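Local coordinates for peptidoglycan-N-acetylglucosamine deacetylase BC_1974 (Bacillus cereus, PDB 5N1P), which removes acetyl groups from N-acetylglucosamine residues of peptidoglycan, a metal-dependent hydrolysis that yields peptidoglycan glucosamine and acetate, at residues 20-25 and 172-177; 44-49 and 87-92; 53-58 and 188-193. All coordinates share one frame; numbering follows the deposited sequence.

Contact 1 of 3, residues 20-25 and 172-177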
loop_
_atom_site.group_PDB
_atom_site.type_symbol
_atom_site.label_atom_id
_atom_site.label_comp_id
_atom_site.label_asym_id
_atom_site.label_seq_id
_atom_site.Cartn_x
_atom_site.Cartn_y
_atom_site.Cartn_z
ATOM N N LEU A 20 5.005 8.626 9.102
ATOM C CA LEU A 20 3.788 8.900 9.854
ATOM C C LEU A 20 3.752 10.329 10.369
ATOM O O LEU A 20 2.701 10.971 10.359
ATOM C CB LEU A 20 3.650 7.916 11.015
ATOM C CG LEU A 20 3.273 6.510 10.553
ATOM C CD1 LEU A 20 3.402 5.533 11.701
ATOM C CD2 LEU A 20 1.847 6.508 10.006
ATOM N N ASN A 21 4.900 10.835 10.804
ATOM C CA ASN A 21 4.976 12.208 11.285
ATOM C C ASN A 21 4.741 13.191 10.145
ATOM O O ASN A 21 4.053 14.195 10.308
ATOM C CB ASN A 21 6.320 12.463 11.960
ATOM C CG ASN A 21 6.487 11.659 13.240
ATOM O OD1 ASN A 21 5.503 11.271 13.873
ATOM N ND2 ASN A 21 7.732 11.400 13.624
ATOM N N THR A 22 5.286 12.877 8.974
ATOM C CA THR A 22 5.104 13.721 7.801
ATOM C C THR A 22 3.632 13.763 7.384
ATOM O O THR A 22 3.090 14.832 7.099
ATOM C CB THR A 22 5.985 13.229 6.632
ATOM O OG1 THR A 22 7.365 13.365 7.002
ATOM C CG2 THR A 22 5.719 14.039 5.364
ATOM N N LEU A 23 2.983 12.599 7.368
ATOM C CA LEU A 23 1.571 12.526 7.012
ATOM C C LEU A 23 0.714 13.337 7.993
ATOM O O LEU A 23 -0.182 14.080 7.583
ATOM C CB LEU A 23 1.111 11.065 6.972
ATOM C CG LEU A 23 1.739 10.256 5.826
ATOM C CD1 LEU A 23 1.467 8.766 5.997
ATOM C CD2 LEU A 23 1.215 10.765 4.483
ATOM N N LYS A 24 1.013 13.211 9.283
ATOM C CA LYS A 24 0.270 13.932 10.317
ATOM C C LYS A 24 0.435 15.445 10.189
ATOM O O LYS A 24 -0.531 16.193 10.355
ATOM C CB LYS A 24 0.712 13.478 11.710
ATOM C CG LYS A 24 -0.079 14.125 12.842
ATOM C CD LYS A 24 0.443 13.699 14.201
ATOM C CE LYS A 24 0.240 12.211 14.436
ATOM N NZ LYS A 24 0.612 11.820 15.825
ATOM N N GLN A 25 1.652 15.887 9.886
ATOM C CA GLN A 25 1.952 17.315 9.729
ATOM C C GLN A 25 1.224 17.944 8.539
ATOM O O GLN A 25 1.049 19.166 8.486
ATOM C CB GLN A 25 3.462 17.515 9.593
ATOM C CG GLN A 25 4.216 17.343 10.911
ATOM C CD GLN A 25 5.700 17.088 10.722
ATOM O OE1 GLN A 25 6.221 17.181 9.612
ATOM N NE2 GLN A 25 6.390 16.766 11.812
ATOM N N ALA A 172 10.147 11.751 -0.577
ATOM C CA ALA A 172 9.403 12.300 -1.698
ATOM C C ALA A 172 8.008 12.748 -1.280
ATOM O O ALA A 172 7.359 13.516 -1.984
ATOM C CB ALA A 172 9.306 11.258 -2.831
ATOM N N VAL A 173 7.546 12.274 -0.131
ATOM C CA VAL A 173 6.148 12.468 0.221
ATOM C C VAL A 173 5.741 13.951 0.414
ATOM O O VAL A 173 4.690 14.346 -0.089
ATOM C CB VAL A 173 5.801 11.612 1.456
ATOM C CG1 VAL A 173 4.428 11.961 1.995
ATOM C CG2 VAL A 173 5.816 10.156 1.040
ATOM N N PRO A 174 6.572 14.787 1.077
ATOM C CA PRO A 174 6.143 16.192 1.161
ATOM C C PRO A 174 5.877 16.848 -0.204
ATOM O O PRO A 174 4.861 17.530 -0.349
ATOM C CB PRO A 174 7.320 16.878 1.869
ATOM C CG PRO A 174 7.893 15.809 2.715
ATOM C CD PRO A 174 7.780 14.545 1.889
ATOM N N ALA A 175 6.746 16.626 -1.187
ATOM C CA ALA A 175 6.557 17.223 -2.514
ATOM C C ALA A 175 5.363 16.619 -3.254
ATOM O O ALA A 175 4.715 17.292 -4.059
ATOM C CB ALA A 175 7.814 17.075 -3.345
ATOM N N ILE A 176 5.093 15.341 -2.999
ATOM C CA ILE A 176 3.941 14.691 -3.599
ATOM C C ILE A 176 2.658 15.274 -3.023
ATOM O O ILE A 176 1.709 15.558 -3.756
ATOM C CB ILE A 176 3.964 13.166 -3.366
ATOM C CG1 ILE A 176 5.060 12.513 -4.208
ATOM C CG2 ILE A 176 2.611 12.547 -3.698
ATOM C CD1 ILE A 176 5.331 11.073 -3.815
ATOM N N LEU A 177 2.630 15.442 -1.703
ATOM C CA LEU A 177 1.459 15.994 -1.033
ATOM C C LEU A 177 1.165 17.404 -1.549
ATOM O O LEU A 177 0.040 17.703 -1.947
ATOM C CB LEU A 177 1.660 16.004 0.483
ATOM C CG LEU A 177 1.705 14.618 1.140
ATOM C CD1 LEU A 177 2.078 14.701 2.613
ATOM C CD2 LEU A 177 0.376 13.916 0.984
#

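Contact 2 of 3, residues 44-49 and 87-92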
loop_
_atom_site.group_PDB
_atom_site.type_symbol
_atom_site.label_atom_id
_atom_site.label_comp_id
_atom_site.label_asym_id
_atom_site.label_seq_id
_atom_site.Cartn_x
_atom_site.Cartn_y
_atom_site.Cartn_z
ATOM N N ASP A 44 4.587 -1.907 17.348
ATOM C CA ASP A 44 4.215 -0.563 17.767
ATOM C C ASP A 44 3.938 0.326 16.557
ATOM O O ASP A 44 3.116 1.235 16.628
ATOM C CB ASP A 44 5.303 0.062 18.643
ATOM C CG ASP A 44 5.309 -0.498 20.058
ATOM O OD1 ASP A 44 4.348 -1.212 20.421
ATOM O OD2 ASP A 44 6.267 -0.212 20.810
ATOM N N LEU A 45 4.622 0.071 15.444
ATOM C CA LEU A 45 4.390 0.888 14.252
ATOM C C LEU A 45 3.065 0.510 13.596
ATOM O O LEU A 45 2.370 1.361 13.031
ATOM C CB LEU A 45 5.537 0.739 13.253
ATOM C CG LEU A 45 6.818 1.443 13.695
ATOM C CD1 LEU A 45 7.958 1.138 12.737
ATOM C CD2 LEU A 45 6.581 2.948 13.801
ATOM N N VAL A 46 2.729 -0.774 13.647
ATOM C CA VAL A 46 1.433 -1.219 13.161
ATOM C C VAL A 46 0.327 -0.526 13.945
ATOM O O VAL A 46 -0.644 -0.027 13.377
ATOM C CB VAL A 46 1.269 -2.753 13.281
ATOM C CG1 VAL A 46 -0.112 -3.172 12.799
ATOM C CG2 VAL A 46 2.373 -3.486 12.516
ATOM N N LYS A 47 0.490 -0.485 15.263
ATOM C CA LYS A 47 -0.495 0.159 16.132
ATOM C C LYS A 47 -0.629 1.633 15.784
ATOM O O LYS A 47 -1.736 2.170 15.662
ATOM C CB LYS A 47 -0.102 0.002 17.596
ATOM C CG LYS A 47 -1.161 0.505 18.554
ATOM C CD LYS A 47 -0.801 0.162 19.995
ATOM C CE LYS A 47 -0.787 -1.344 20.201
ATOM N NZ LYS A 47 -1.533 -1.745 21.434
ATOM N N ARG A 48 0.506 2.283 15.597
ATOM C CA ARG A 48 0.496 3.697 15.316
ATOM C C ARG A 48 -0.141 4.020 13.948
ATOM O O ARG A 48 -0.907 4.982 13.817
ATOM C CB ARG A 48 1.924 4.229 15.405
ATOM C CG ARG A 48 1.961 5.683 15.637
ATOM C CD ARG A 48 3.350 6.254 15.580
ATOM N NE ARG A 48 3.185 7.582 15.030
ATOM C CZ ARG A 48 4.156 8.337 14.554
ATOM N NH1 ARG A 48 5.416 7.923 14.600
ATOM N NH2 ARG A 48 3.849 9.514 14.043
ATOM N N GLU A 49 0.160 3.213 12.932
ATOM C CA GLU A 49 -0.458 3.395 11.615
ATOM C C GLU A 49 -1.975 3.405 11.733
ATOM O O GLU A 49 -2.643 4.326 11.247
ATOM C CB GLU A 49 -0.010 2.293 10.646
ATOM C CG GLU A 49 1.417 2.504 10.146
ATOM C CD GLU A 49 1.972 1.334 9.342
ATOM O OE1 GLU A 49 1.222 0.380 9.039
ATOM O OE2 GLU A 49 3.177 1.389 9.015
ATOM N N ASN A 87 -4.032 -9.344 15.930
ATOM C CA ASN A 87 -3.514 -9.556 17.282
ATOM C C ASN A 87 -3.105 -8.249 17.937
ATOM O O ASN A 87 -3.120 -8.116 19.163
ATOM C CB ASN A 87 -2.308 -10.501 17.256
ATOM C CG ASN A 87 -2.695 -11.935 16.984
ATOM O OD1 ASN A 87 -3.804 -12.361 17.300
ATOM N ND2 ASN A 87 -1.773 -12.695 16.400
ATOM N N ILE A 88 -2.703 -7.294 17.105
ATOM C CA ILE A 88 -2.224 -6.009 17.581
ATOM C C ILE A 88 -3.358 -4.993 17.665
ATOM O O ILE A 88 -3.542 -4.354 18.707
ATOM C CB ILE A 88 -1.121 -5.448 16.660
ATOM C CG1 ILE A 88 0.040 -6.437 16.563
ATOM C CG2 ILE A 88 -0.647 -4.075 17.159
ATOM C CD1 ILE A 88 1.042 -6.085 15.474
ATOM N N ILE A 89 -4.122 -4.849 16.584
ATOM C CA ILE A 89 -5.115 -3.771 16.547
ATOM C C ILE A 89 -6.572 -4.197 16.766
ATOM O O ILE A 89 -7.468 -3.340 16.819
ATOM C CB ILE A 89 -5.012 -2.984 15.219
ATOM C CG1 ILE A 89 -5.374 -3.855 14.016
ATOM C CG2 ILE A 89 -3.620 -2.409 15.061
ATOM C CD1 ILE A 89 -5.426 -3.070 12.691
ATOM N N GLY A 90 -6.823 -5.492 16.927
ATOM C CA GLY A 90 -8.167 -5.965 17.239
ATOM C C GLY A 90 -9.129 -5.926 16.057
ATOM O O GLY A 90 -10.336 -6.088 16.217
ATOM N N LYS A 91 -8.590 -5.676 14.874
ATOM C CA LYS A 91 -9.387 -5.615 13.655
ATOM C C LYS A 91 -8.751 -6.540 12.631
ATOM O O LYS A 91 -7.533 -6.581 12.538
ATOM C CB LYS A 91 -9.447 -4.175 13.126
ATOM C CG LYS A 91 -10.108 -4.005 11.770
ATOM C CD LYS A 91 -9.851 -2.613 11.197
ATOM C CE LYS A 91 -10.309 -2.528 9.738
ATOM N NZ LYS A 91 -9.886 -1.271 9.056
ATOM N N SER A 92 -9.569 -7.268 11.874
ATOM C CA SER A 92 -9.064 -8.118 10.798
ATOM C C SER A 92 -9.273 -7.414 9.462
ATOM O O SER A 92 -10.399 -7.354 8.965
ATOM C CB SER A 92 -9.768 -9.480 10.787
ATOM O OG SER A 92 -9.512 -10.212 11.982
HETATM O O HOH W 1 -2.680 -4.083 21.017
#

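Contact 3 of 3, residues 53-58 and 188-193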
loop_
_atom_site.group_PDB
_atom_site.type_symbol
_atom_site.label_atom_id
_atom_site.label_comp_id
_atom_site.label_asym_id
_atom_site.label_seq_id
_atom_site.Cartn_x
_atom_site.Cartn_y
_atom_site.Cartn_z
ATOM N N GLY A 53 -5.225 6.928 11.842
ATOM C CA GLY A 53 -6.230 7.084 10.809
ATOM C C GLY A 53 -5.910 6.430 9.485
ATOM O O GLY A 53 -6.656 6.573 8.517
ATOM N N HIS A 54 -4.797 5.709 9.424
ATOM C CA HIS A 54 -4.414 5.084 8.171
ATOM C C HIS A 54 -4.989 3.694 8.077
ATOM O O HIS A 54 -5.290 3.066 9.086
ATOM C CB HIS A 54 -2.891 5.038 8.044
ATOM C CG HIS A 54 -2.253 6.360 8.318
ATOM N ND1 HIS A 54 -2.382 7.434 7.466
ATOM C CD2 HIS A 54 -1.524 6.789 9.373
ATOM C CE1 HIS A 54 -1.735 8.473 7.978
ATOM N NE2 HIS A 54 -1.213 8.107 9.133
ATOM N N TYR A 55 -5.143 3.215 6.855
ATOM C CA TYR A 55 -5.592 1.849 6.676
ATOM C C TYR A 55 -4.403 0.890 6.699
ATOM O O TYR A 55 -3.423 1.110 6.016
ATOM C CB TYR A 55 -6.355 1.688 5.360
ATOM C CG TYR A 55 -6.956 0.310 5.254
ATOM C CD1 TYR A 55 -6.248 -0.725 4.647
ATOM C CD2 TYR A 55 -8.207 0.038 5.771
ATOM C CE1 TYR A 55 -6.784 -2.006 4.563
ATOM C CE2 TYR A 55 -8.765 -1.244 5.684
ATOM C CZ TYR A 55 -8.048 -2.244 5.072
ATOM O OH TYR A 55 -8.593 -3.510 4.976
ATOM N N VAL A 56 -4.519 -0.171 7.493
ATOM C CA VAL A 56 -3.509 -1.221 7.533
ATOM C C VAL A 56 -4.045 -2.496 6.885
ATOM O O VAL A 56 -5.022 -3.076 7.349
ATOM C CB VAL A 56 -3.076 -1.536 8.964
ATOM C CG1 VAL A 56 -2.106 -2.683 8.957
ATOM C CG2 VAL A 56 -2.462 -0.287 9.611
ATOM N N GLY A 57 -3.398 -2.905 5.801
ATOM C CA GLY A 57 -3.771 -4.118 5.085
ATOM C C GLY A 57 -2.594 -5.060 4.924
ATOM O O GLY A 57 -1.524 -4.840 5.490
ATOM N N MET A 58 -2.793 -6.106 4.122
ATOM C CA MET A 58 -1.842 -7.213 4.053
ATOM C C MET A 58 -1.047 -7.243 2.751
ATOM O O MET A 58 -1.597 -6.989 1.682
ATOM C CB MET A 58 -2.570 -8.555 4.192
ATOM C CG MET A 58 -3.049 -8.860 5.612
ATOM S SD MET A 58 -4.581 -8.041 6.074
ATOM C CE MET A 58 -5.672 -8.702 4.816
ATOM N N GLU A 188 -6.812 10.517 1.265
ATOM C CA GLU A 188 -7.582 9.651 2.143
ATOM C C GLU A 188 -6.986 8.267 2.236
ATOM O O GLU A 188 -6.273 7.809 1.336
ATOM C CB GLU A 188 -9.030 9.529 1.673
ATOM C CG GLU A 188 -9.844 10.809 1.824
ATOM C CD GLU A 188 -11.333 10.549 1.736
ATOM O OE1 GLU A 188 -11.741 9.739 0.878
ATOM O OE2 GLU A 188 -12.094 11.155 2.521
ATOM N N ALA A 189 -7.287 7.610 3.345
ATOM C CA ALA A 189 -6.976 6.196 3.480
ATOM C C ALA A 189 -8.038 5.379 2.767
ATOM O O ALA A 189 -9.136 5.856 2.509
ATOM C CB ALA A 189 -6.910 5.794 4.934
ATOM N N TYR A 190 -7.709 4.133 2.470
ATOM C CA TYR A 190 -8.713 3.178 2.055
ATOM C C TYR A 190 -9.728 2.967 3.144
ATOM O O TYR A 190 -9.409 2.961 4.318
ATOM C CB TYR A 190 -8.073 1.844 1.676
ATOM C CG TYR A 190 -9.053 0.747 1.325
ATOM C CD1 TYR A 190 -9.551 0.625 0.027
ATOM C CD2 TYR A 190 -9.458 -0.193 2.279
ATOM C CE1 TYR A 190 -10.442 -0.389 -0.305
ATOM C CE2 TYR A 190 -10.346 -1.202 1.958
ATOM C CZ TYR A 190 -10.826 -1.303 0.657
ATOM O OH TYR A 190 -11.703 -2.333 0.381
ATOM N N HIS A 191 -10.952 2.714 2.704
ATOM C CA HIS A 191 -12.152 2.549 3.529
ATOM C C HIS A 191 -12.960 1.314 3.085
ATOM O O HIS A 191 -13.468 1.282 1.968
ATOM C CB HIS A 191 -12.820 3.893 3.393
ATOM C CG HIS A 191 -12.270 4.935 4.311
ATOM N ND1 HIS A 191 -11.136 5.675 4.048
ATOM C CD2 HIS A 191 -12.945 5.626 5.258
ATOM C CE1 HIS A 191 -11.014 6.629 4.958
ATOM N NE2 HIS A 191 -12.118 6.624 5.700
ATOM N N GLU A 192 -12.944 0.272 3.935
ATOM C CA GLU A 192 -13.589 -1.004 3.605
ATOM C C GLU A 192 -15.061 -0.822 3.237
ATOM O O GLU A 192 -15.561 -1.454 2.300
ATOM C CB GLU A 192 -13.468 -2.010 4.752
ATOM C CG GLU A 192 -12.127 -2.730 4.795
ATOM C CD GLU A 192 -11.962 -3.688 5.972
ATOM O OE1 GLU A 192 -12.949 -3.992 6.676
ATOM O OE2 GLU A 192 -10.814 -4.125 6.198
ATOM N N GLU A 193 -15.750 0.050 3.965
ATOM C CA GLU A 193 -17.165 0.291 3.710
ATOM C C GLU A 193 -17.397 1.087 2.421
ATOM O O GLU A 193 -18.538 1.225 1.968
ATOM C CB GLU A 193 -17.797 1.026 4.895
ATOM C CG GLU A 193 -17.205 2.413 5.174
ATOM C CD GLU A 193 -15.930 2.382 6.024
ATOM O OE1 GLU A 193 -15.192 1.372 5.991
ATOM O OE2 GLU A 193 -15.669 3.378 6.735
#

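Contact 1 of 3, residues 20-25 and 172-177
T22 OG1 is hydrogen-bonded to E18 O, one turn back in its own helix, and the residue faces P174 with its methyl. The torsion fits this division: OG1 sits beside the backbone N (chi1 -64°) and CG2 lies anti to it. The T22 and P174 side chains cross at about a right angle, with T22 CG2 3.9 Å from P174 CG and 4.2 Å from V173 CG1. The second meeting point belongs to L23. Its CD2 reaches V173 CG1 at 4.2 Å and L177 CD1 at 4.4 Å, thus touching two residues that lie one turn apart on helix 167-182.

The segment axes approach to 10.2 Å at a signed crossing angle of -22°, so the helices run nearly parallel, with T22 and P174 nearest in backbone register (CA to CA 7.2 Å). Both helices belong to the outer layer around the parallel sheet of the NodB-homology domain; V173 and L177 also rest on F8 and L6 of strand 2-9. P174 has no N-H to give to the preceding turn, and the helix kinks here, while L177 N still bonds V173 O at 2.8 Å. With only methyl, branched aliphatic and proline carbons meeting across 164 Å² of buried surface, the pairing of these helices rests on shape and exclusion of water rather than on directional bonds.

Contact 2 of 3, residues 44-49 and 87-92
I88 CD1 sits over the fork of V46, 4.0 Å from V46 CB and almost as near to both V46 methyls, the two side chains crossing at about a right angle. The other branch, I88 CG2, packs on the aliphatic part of K47: it is 4.1 Å from K47 CE and equally near K47 CB. K47 can touch twice because its chain bends at chi3 (-65°), which brings CE back toward the isoleucine. I89 adds CG2, placed 4.2 Å from both V46 O and K47 CA, and in touch with V46 CG1. A water appears to bridge K47 NZ, at 2.6 Å, and I88 O, but its 2.5 Å separation from I88 O is too short to trust and leaves the link doubtful.

Helix 43-51 lies within the crossover from strand 31-34 to its parallel neighbour 55-58, the beta-alpha-beta arrangement of the NodB-homology fold, and this contact sets it beside the C-terminal end of helix 74-89. That end is marked by G90, whose phi of 74° leaves the helical region directly after I89.

Further out, V46 also touches L34 and P12, which bear on it from the sheet and from a loop; its side chain is about 11 Å from that of the zinc ligand H59. On helix 43-51 itself, R48 leaves the backbone away from segment 87-92, and its NE forms a salt bridge with E52 OE2. Beyond G90, the K91 side chain lies against Y55 and E192.

Contact 3 of 3, residues 53-58 and 188-193
Y55 OH donates to E192 OE2 at 2.6 Å, meeting the anti lone pair of the carboxylate oxygen. That oxygen lies at the edge of the tyrosine ring, in its plane, while the carboxylate plane is turned 65° from the ring. The glutamate chain runs extended beyond CG, which carries its carboxylate to the phenol. Both partners are bonded further: L95 N to Y55 OH, and K94 N to E192 OE2. Two N-H or O-H groups thus bear on OE2, an environment that would favour the charged carboxylate.

The aromatic contact is T-shaped. Y190 turns its edge to the face of Y55, with centroids 4.9 Å apart and planes at 76°, and Y190 CD2 stands 3.5 Å above the Y55 ring plane, over its centre. The two side chains nevertheless lie side by side and point the same way, each with CG anti to its backbone N. W122 makes another edge-to-face pair with Y190, whose hydroxyl bonds H195.

Y55 opens strand 55-58, which runs parallel to 31-34 in the NodB-homology sheet and leads to the zinc ligands H59 and H63 of the family's HSxxH motif. The loop following strand 185-187 comes in against the start of this strand.

Van der Waals contacts fill in beside the backbone. A189 CB sits 3.7 Å from both Y55 N and G53 O, and Y190 O comes within 3.5 Å of Y55 CB. G53, with phi 95°, is the C-prime residue of a Schellman motif closing helix 43-51, in which H54 N bonds E49 O.

Overall arrangement
Contact 3 is the most central, about 9 Å from the chain centre, whereas the centres of contacts 1 and 2 lie about 15 and 16 Å out. Contacts 1 and 2 both pair helices through aliphatic carbons, yet contact 1 is buried and contact 2 is only partly so. Contact 3, joining a strand to a loop, instead combines an aromatic pair with a hydrogen bond to a carboxylate. Shared elements tie them together: helix 43-51 of contact 2 runs into the 53-58 segment of contact 3, and L20 and L23 of contact 1 pack on H54. L20 also packs on R48 and E49, linking contacts 1 and 2.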